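Local coordinates for protein glutathione transferase gst1-6 (Anopheles dirus, PDB 1V2A) that probably catalyses the conjugation of glutathione with electrophilic halide compounds, releasing a halide anion, and works as a homodimeric glutathione transferase of the detoxifying kind, at residues T80-P83 against V88-V91; N93-F98 against T140-A145; R183-A186 against D190-E193. One frame throughout, in Å; residues are numbered along the deposited sequence.

Contact 1: T80-P83 against V88-V91; sequences TLYP and VRSV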
loop_
_atom_site.group_PDB
_atom_site.type_symbol
_atom_site.label_atom_id
_atom_site.label_comp_id
_atom_site.label_asym_id
_atom_site.label_seq_id
_atom_site.Cartn_x
_atom_site.Cartn_y
_atom_site.Cartn_z
ATOM N N THR B 80 20.326 -3.919 5.966
ATOM C CA THR B 80 20.116 -5.121 5.165
ATOM C C THR B 80 18.632 -5.458 5.017
ATOM O O THR B 80 18.199 -5.887 3.949
ATOM C CB THR B 80 20.840 -6.343 5.785
ATOM O OG1 THR B 80 20.306 -6.605 7.087
ATOM C CG2 THR B 80 22.338 -6.077 5.909
ATOM N N LEU B 81 17.859 -5.272 6.085
ATOM C CA LEU B 81 16.422 -5.548 6.042
ATOM C C LEU B 81 15.716 -4.538 5.145
ATOM O O LEU B 81 14.613 -4.785 4.664
ATOM C CB LEU B 81 15.810 -5.494 7.447
ATOM C CG LEU B 81 16.208 -6.586 8.447
ATOM C CD1 LEU B 81 15.441 -6.400 9.751
ATOM C CD2 LEU B 81 15.924 -7.954 7.840
ATOM N N TYR B 82 16.356 -3.391 4.940
ATOM C CA TYR B 82 15.803 -2.355 4.084
ATOM C C TYR B 82 16.949 -1.588 3.405
ATOM O O TYR B 82 17.249 -0.444 3.745
ATOM C CB TYR B 82 14.918 -1.410 4.899
ATOM C CG TYR B 82 14.031 -0.533 4.047
ATOM C CD1 TYR B 82 13.124 -1.093 3.142
ATOM C CD2 TYR B 82 14.103 0.857 4.130
ATOM C CE1 TYR B 82 12.314 -0.287 2.340
ATOM C CE2 TYR B 82 13.299 1.668 3.337
ATOM C CZ TYR B 82 12.406 1.094 2.443
ATOM O OH TYR B 82 11.608 1.908 1.657
ATOM N N PRO B 83 17.605 -2.226 2.424
ATOM C CA PRO B 83 18.723 -1.666 1.662
ATOM C C PRO B 83 18.541 -0.232 1.147
ATOM O O PRO B 83 17.476 0.144 0.655
ATOM C CB PRO B 83 18.895 -2.672 0.529
ATOM C CG PRO B 83 18.532 -3.960 1.184
ATOM C CD PRO B 83 17.296 -3.593 1.965
ATOM N N VAL B 88 17.813 -1.661 -5.312
ATOM C CA VAL B 88 17.310 -2.773 -4.514
ATOM C C VAL B 88 16.023 -2.376 -3.806
ATOM O O VAL B 88 15.028 -3.098 -3.852
ATOM C CB VAL B 88 18.331 -3.213 -3.442
ATOM C CG1 VAL B 88 17.758 -4.361 -2.622
ATOM C CG2 VAL B 88 19.637 -3.630 -4.106
ATOM N N ARG B 89 16.059 -1.216 -3.160
ATOM C CA ARG B 89 14.914 -0.695 -2.423
ATOM C C ARG B 89 13.639 -0.571 -3.251
ATOM O O ARG B 89 12.542 -0.628 -2.703
ATOM C CB ARG B 89 15.261 0.663 -1.804
ATOM C CG ARG B 89 14.139 1.232 -0.955
ATOM C CD ARG B 89 14.605 2.357 -0.053
ATOM N NE ARG B 89 15.493 1.878 1.000
ATOM C CZ ARG B 89 15.951 2.634 1.994
ATOM N NH1 ARG B 89 15.604 3.909 2.071
ATOM N NH2 ARG B 89 16.750 2.114 2.914
ATOM N N SER B 90 13.772 -0.403 -4.565
ATOM C CA SER B 90 12.593 -0.288 -5.413
ATOM C C SER B 90 11.847 -1.615 -5.450
ATOM O O SER B 90 10.619 -1.636 -5.490
ATOM C CB SER B 90 12.959 0.156 -6.842
ATOM O OG SER B 90 13.817 -0.763 -7.494
ATOM N N VAL B 91 12.580 -2.720 -5.413
ATOM C CA VAL B 91 11.940 -4.034 -5.442
ATOM C C VAL B 91 11.212 -4.286 -4.123
ATOM O O VAL B 91 10.072 -4.747 -4.110
ATOM C CB VAL B 91 12.961 -5.164 -5.660
ATOM C CG1 VAL B 91 12.232 -6.435 -6.056
ATOM C CG2 VAL B 91 13.969 -4.768 -6.725
#
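Arg89 lays its guanidinium flat over one face of the Tyr82 ring and, with its N-H groups, reaches two consecutive backbone carbonyls of the 80-83 loop. The two planes lie only 17° apart, and CE2 of Tyr82 sits 3.1 Å from CZ of Arg89, over the centre of the guanidinium, while NE of Arg89 is offset toward the ring's rim. Around the rest of the guanidinium, NH2 of Arg89 donates to O of Tyr82 at 2.7 Å; the carbonyl oxygen lies in the guanidinium plane, while the donor stands above the carbonyl plane. NE of Arg89 gives a second bond to O of Pro83, also 2.7 Å, with a more bent N-H...O angle of 130°. A bend at chi3 (-69°) in the otherwise extended arginine chain turns the flat group back over the ring. Beside this polar core, CB of Pro83 packs on CG1 of Val88 at 3.8 Å, the two side chains crossing at about a right angle. Further out, the Tyr82 hydroxyl is hydrogen-bonded to Asn93, one turn beyond Arg89 on helix 86-115, and its ring rests on Leu69 and Val72 of helix 64-75. Arg89 also packs against Arg89 of the second subunit and forms a long, weak ion pair with Glu73 there. Two carbonyl oxygens thus accept N-H groups of a buried guanidinium, probably offsetting part of its charge, and the bonds tie the interdomain linker to helix 86-115.

Contact 2: N93-F98 against T140-A145; sequences NQRLFF and TERAYA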
loop_
_atom_site.group_PDB
_atom_site.type_symbol
_atom_site.label_atom_id
_atom_site.label_comp_id
_atom_site.label_asym_id
_atom_site.label_seq_id
_atom_site.Cartn_x
_atom_site.Cartn_y
_atom_site.Cartn_z
ATOM N N ASN B 93 10.149 -2.037 -1.961
ATOM C CA ASN B 93 8.983 -1.161 -1.947
ATOM C C ASN B 93 7.868 -1.705 -2.811
ATOM O O ASN B 93 6.710 -1.728 -2.389
ATOM C CB ASN B 93 9.342 0.242 -2.427
ATOM C CG ASN B 93 9.966 1.076 -1.338
ATOM O OD1 ASN B 93 9.929 0.707 -0.165
ATOM N ND2 ASN B 93 10.532 2.209 -1.715
ATOM N N GLN B 94 8.208 -2.143 -4.021
ATOM C CA GLN B 94 7.201 -2.682 -4.924
ATOM C C GLN B 94 6.537 -3.921 -4.332
ATOM O O GLN B 94 5.312 -4.048 -4.380
ATOM C CB GLN B 94 7.815 -3.012 -6.281
ATOM C CG GLN B 94 6.834 -3.656 -7.253
ATOM C CD GLN B 94 6.782 -5.164 -7.116
ATOM O OE1 GLN B 94 5.725 -5.746 -6.858
ATOM N NE2 GLN B 94 7.934 -5.810 -7.288
ATOM N N ARG B 95 7.337 -4.825 -3.766
ATOM C CA ARG B 95 6.791 -6.040 -3.172
ATOM C C ARG B 95 5.886 -5.702 -1.982
ATOM O O ARG B 95 4.939 -6.439 -1.684
ATOM C CB ARG B 95 7.904 -6.978 -2.692
ATOM C CG ARG B 95 9.014 -7.297 -3.691
ATOM C CD ARG B 95 8.555 -8.031 -4.937
ATOM N NE ARG B 95 9.611 -8.903 -5.445
ATOM C CZ ARG B 95 9.806 -9.196 -6.729
ATOM N NH1 ARG B 95 9.019 -8.677 -7.663
ATOM N NH2 ARG B 95 10.782 -10.021 -7.078
ATOM N N LEU B 96 6.185 -4.601 -1.288
ATOM C CA LEU B 96 5.369 -4.200 -0.151
ATOM C C LEU B 96 4.007 -3.699 -0.641
ATOM O O LEU B 96 2.986 -3.967 -0.017
ATOM C CB LEU B 96 6.060 -3.096 0.670
ATOM C CG LEU B 96 7.297 -3.438 1.511
ATOM C CD1 LEU B 96 7.879 -2.160 2.108
ATOM C CD2 LEU B 96 6.936 -4.412 2.621
ATOM N N PHE B 97 3.991 -2.965 -1.749
ATOM C CA PHE B 97 2.733 -2.467 -2.285
ATOM C C PHE B 97 1.971 -3.589 -2.961
ATOM O O PHE B 97 0.756 -3.517 -3.150
ATOM C CB PHE B 97 2.970 -1.285 -3.233
ATOM C CG PHE B 97 3.260 0.003 -2.506
ATOM C CD1 PHE B 97 4.567 0.390 -2.237
ATOM C CD2 PHE B 97 2.220 0.791 -2.026
ATOM C CE1 PHE B 97 4.841 1.547 -1.497
ATOM C CE2 PHE B 97 2.476 1.945 -1.283
ATOM C CZ PHE B 97 3.793 2.326 -1.017
ATOM N N PHE B 98 2.706 -4.640 -3.294
ATOM C CA PHE B 98 2.136 -5.837 -3.891
ATOM C C PHE B 98 1.356 -6.541 -2.775
ATOM O O PHE B 98 0.265 -7.071 -2.984
ATOM C CB PHE B 98 3.262 -6.752 -4.381
ATOM C CG PHE B 98 2.828 -8.167 -4.621
ATOM C CD1 PHE B 98 2.058 -8.495 -5.731
ATOM C CD2 PHE B 98 3.170 -9.173 -3.722
ATOM C CE1 PHE B 98 1.638 -9.804 -5.941
ATOM C CE2 PHE B 98 2.757 -10.475 -3.923
ATOM C CZ PHE B 98 1.990 -10.796 -5.031
ATOM N N THR B 140 11.315 -17.268 -6.947
ATOM C CA THR B 140 12.018 -18.222 -7.800
ATOM C C THR B 140 13.188 -17.456 -8.409
ATOM O O THR B 140 14.303 -17.980 -8.522
ATOM C CB THR B 140 11.149 -18.753 -8.954
ATOM O OG1 THR B 140 10.889 -17.691 -9.879
ATOM C CG2 THR B 140 9.845 -19.304 -8.435
ATOM N N GLU B 141 12.926 -16.210 -8.799
ATOM C CA GLU B 141 13.965 -15.375 -9.377
ATOM C C GLU B 141 15.037 -15.126 -8.312
ATOM O O GLU B 141 16.201 -14.878 -8.629
ATOM C CB GLU B 141 13.366 -14.065 -9.888
ATOM C CG GLU B 141 12.556 -13.291 -8.869
ATOM C CD GLU B 141 11.790 -12.132 -9.491
ATOM O OE1 GLU B 141 12.411 -11.304 -10.190
ATOM O OE2 GLU B 141 10.563 -12.043 -9.278
ATOM N N ARG B 142 14.631 -15.204 -7.046
ATOM C CA ARG B 142 15.554 -15.044 -5.926
ATOM C C ARG B 142 15.054 -15.921 -4.784
ATOM O O ARG B 142 13.897 -16.343 -4.778
ATOM C CB ARG B 142 15.633 -13.589 -5.441
ATOM C CG ARG B 142 15.869 -12.549 -6.515
ATOM C CD ARG B 142 16.433 -11.269 -5.907
ATOM N NE ARG B 142 16.372 -10.145 -6.836
ATOM C CZ ARG B 142 15.247 -9.520 -7.188
ATOM N NH1 ARG B 142 14.072 -9.905 -6.691
ATOM N NH2 ARG B 142 15.296 -8.501 -8.039
ATOM N N ALA B 143 15.931 -16.192 -3.823
ATOM C CA ALA B 143 15.581 -17.017 -2.672
ATOM C C ALA B 143 14.647 -16.273 -1.729
ATOM O O ALA B 143 13.917 -16.895 -0.958
ATOM C CB ALA B 143 16.844 -17.436 -1.930
ATOM N N TYR B 144 14.677 -14.942 -1.791
ATOM C CA TYR B 144 13.822 -14.111 -0.936
ATOM C C TYR B 144 12.853 -13.207 -1.710
ATOM O O TYR B 144 13.010 -12.987 -2.915
ATOM C CB TYR B 144 14.677 -13.266 0.011
ATOM C CG TYR B 144 15.572 -14.089 0.910
ATOM C CD1 TYR B 144 16.828 -14.513 0.476
ATOM C CD2 TYR B 144 15.157 -14.457 2.189
ATOM C CE1 TYR B 144 17.659 -15.285 1.298
ATOM C CE2 TYR B 144 15.964 -15.227 3.016
ATOM C CZ TYR B 144 17.221 -15.637 2.565
ATOM O OH TYR B 144 18.042 -16.390 3.385
ATOM N N ALA B 145 11.860 -12.679 -0.994
ATOM C CA ALA B 145 10.821 -11.837 -1.580
ATOM C C ALA B 145 11.265 -10.712 -2.507
ATOM O O ALA B 145 10.712 -10.563 -3.603
ATOM C CB ALA B 145 9.931 -11.270 -0.477
HETATM O O HOH W 1 12.806 -11.995 -5.753
#
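Arg95, which buries more surface here than any other residue, reaches from helix 86-115 into the turn that follows helix 122-141. Its NE donates to the backbone O of Ala145 at 2.7 Å, with an N-H...O angle of 153° and the oxygen near the guanidinium plane. Bends at chi2 (-63°) and chi3 fold the chain so that NE faces this carbonyl while NH2 points on toward Glu141. Ala145 contributes through its backbone oxygen, while its methyl group packs on Ala153 and Leu157 of helix 152-162. Glu141, at the end of its helix, comes from the opposite direction: OE2 of Glu141 lies 3.0 Å from NH2 of Arg95 in a salt bridge whose hydrogen bond is weak, the carboxylate and guanidinium planes being 62° apart. Arg142 brings NH1 to 3.3 Å from NH2 of Arg95, two donors side by side. A water accepts from both, 3.1 Å from NH2 of Arg95 and 2.6 Å from NH1 of Arg142, and lies 3.0 Å from O of Tyr144, to which it may donate, so the proximity of like charges is probably eased by the water and Glu141. Phe138 of helix 122-141 adds a cation-pi contact to Arg95, and Trp62 of the second subunit packs on it. The arginine therefore joins helix 86-115 to the end of helix 122-141 and the turn beyond it, with helix 152-162 backing Ala145 in the all-helical domain.

Contact 3: R183-A186 against D190-E193; sequences RVRA and DYEE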
loop_
_atom_site.group_PDB
_atom_site.type_symbol
_atom_site.label_atom_id
_atom_site.label_comp_id
_atom_site.label_asym_id
_atom_site.label_seq_id
_atom_site.Cartn_x
_atom_site.Cartn_y
_atom_site.Cartn_z
ATOM N N ARG B 183 12.448 -21.037 4.696
ATOM C CA ARG B 183 13.626 -20.175 4.728
ATOM C C ARG B 183 13.440 -18.983 5.660
ATOM O O ARG B 183 14.264 -18.730 6.540
ATOM C CB ARG B 183 13.949 -19.648 3.320
ATOM C CG ARG B 183 15.048 -20.397 2.585
ATOM C CD ARG B 183 15.627 -19.577 1.431
ATOM N NE ARG B 183 14.671 -19.398 0.345
ATOM C CZ ARG B 183 14.277 -20.372 -0.466
ATOM N NH1 ARG B 183 14.762 -21.595 -0.320
ATOM N NH2 ARG B 183 13.389 -20.125 -1.417
ATOM N N VAL B 184 12.352 -18.248 5.459
ATOM C CA VAL B 184 12.076 -17.063 6.261
ATOM C C VAL B 184 11.846 -17.354 7.732
ATOM O O VAL B 184 12.434 -16.708 8.599
ATOM C CB VAL B 184 10.860 -16.301 5.705
ATOM C CG1 VAL B 184 10.504 -15.139 6.619
ATOM C CG2 VAL B 184 11.175 -15.805 4.312
ATOM N N ARG B 185 10.995 -18.326 8.017
ATOM C CA ARG B 185 10.697 -18.668 9.404
ATOM C C ARG B 185 11.941 -19.198 10.121
ATOM O O ARG B 185 12.131 -18.957 11.316
ATOM C CB ARG B 185 9.554 -19.676 9.431
ATOM C CG ARG B 185 8.435 -19.240 8.503
ATOM C CD ARG B 185 7.094 -19.833 8.846
ATOM N NE ARG B 185 6.682 -20.870 7.920
ATOM C CZ ARG B 185 5.419 -21.117 7.609
ATOM N NH1 ARG B 185 4.457 -20.391 8.153
ATOM N NH2 ARG B 185 5.122 -22.082 6.750
ATOM N N ALA B 186 12.798 -19.899 9.383
ATOM C CA ALA B 186 14.025 -20.431 9.958
ATOM C C ALA B 186 14.928 -19.265 10.328
ATOM O O ALA B 186 15.903 -19.432 11.052
ATOM C CB ALA B 186 14.732 -21.343 8.965
ATOM N N ASP B 190 13.067 -17.655 17.259
ATOM C CA ASP B 190 12.062 -18.423 17.999
ATOM C C ASP B 190 10.707 -18.384 17.305
ATOM O O ASP B 190 9.709 -17.989 17.908
ATOM C CB ASP B 190 11.896 -17.881 19.422
ATOM C CG ASP B 190 13.201 -17.822 20.184
ATOM O OD1 ASP B 190 13.990 -18.788 20.099
ATOM O OD2 ASP B 190 13.428 -16.809 20.882
ATOM N N TYR B 191 10.662 -18.801 16.044
ATOM C CA TYR B 191 9.410 -18.774 15.300
ATOM C C TYR B 191 8.328 -19.696 15.859
ATOM O O TYR B 191 7.220 -19.249 16.165
ATOM C CB TYR B 191 9.647 -19.130 13.838
ATOM C CG TYR B 191 8.419 -18.895 12.994
ATOM C CD1 TYR B 191 7.974 -17.602 12.721
ATOM C CD2 TYR B 191 7.685 -19.962 12.492
ATOM C CE1 TYR B 191 6.829 -17.377 11.965
ATOM C CE2 TYR B 191 6.539 -19.752 11.743
ATOM C CZ TYR B 191 6.114 -18.458 11.474
ATOM O OH TYR B 191 4.999 -18.250 10.684
ATOM N N GLU B 192 8.651 -20.982 15.975
ATOM C CA GLU B 192 7.710 -21.976 16.483
ATOM C C GLU B 192 6.995 -21.449 17.724
ATOM O O GLU B 192 5.802 -21.689 17.915
ATOM C CB GLU B 192 8.455 -23.269 16.823
ATOM C CG GLU B 192 7.586 -24.521 16.813
ATOM C CD GLU B 192 7.079 -24.873 15.419
ATOM O OE1 GLU B 192 7.914 -25.022 14.501
ATOM O OE2 GLU B 192 5.848 -25.006 15.240
ATOM N N GLU B 193 7.725 -20.723 18.562
ATOM C CA GLU B 193 7.142 -20.169 19.773
ATOM C C GLU B 193 6.155 -19.065 19.432
ATOM O O GLU B 193 5.116 -18.939 20.075
ATOM C CB GLU B 193 8.232 -19.621 20.693
ATOM C CG GLU B 193 7.685 -19.085 22.002
ATOM C CD GLU B 193 6.814 -20.104 22.722
ATOM O OE1 GLU B 193 7.353 -21.155 23.141
ATOM O OE2 GLU B 193 5.591 -19.856 22.857
#
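Arg185 and Tyr191 face each other across the short turn between helix 175-185 and helix 191-206, and these two residues carry the contact. The apolar part is a CH-pi interaction: CB of Arg185 stands 3.8 Å from the centroid of the Tyr191 ring, only 17° off the ring normal, so the methylene lies over the face, displaced toward the CD2 side. CG of Arg185 continues along the same ring, 3.8 Å from CE2 of Tyr191; beyond it the placement of CD is doubtful, since that atom sits too close to the ring. With CG anti to the backbone N (chi1 -171°), the tyrosine ring is placed beside Arg185. The polar part is slight. NH1 of Arg185 donates to OH of Tyr191 at 3.4 Å, a weak hydrogen bond although nearly straight, with the hydroxyl at the edge of the guanidinium and in its plane. That plane is inclined by 48° to the ring, so the charged group meets the phenol oxygen edge-on instead of stacking on the ring. A long, weak ion pair links NH2 of Arg185 to Glu182, and Leu158 and Thr162 of helix 152-162 also touch the arginine. Backbone geometry frames the pair: Tyr191 opens the last helix, and Asp190 holds the N-cap position without a capping bond from its side chain. The arrangement is a short connection between two consecutive helices, at the surface of the helical C-terminal domain of a glutathione transferase, where the chain passes into its C-terminal helix.

How the contacts relate
Along the chain the three contacts follow in series, each closing before the next opens. Contacts 1 and 2 share helix 86-115, have centres 10 Å apart and both touch the second subunit; they also meet directly, Val91 of contact 1 packing on Arg142 of contact 2. Contact 3 lies 19 Å from contact 2 and 21 Å from contact 1, centre to centre, yet Arg183 NE reaches Ala143 O, so the turn after helix 122-141 connects it to contact 2. Together they illustrate how arginines can join successive elements of one fold: the linker from the thioredoxin-like domain, the long interface helix, and the last interhelical connection of the helical domain.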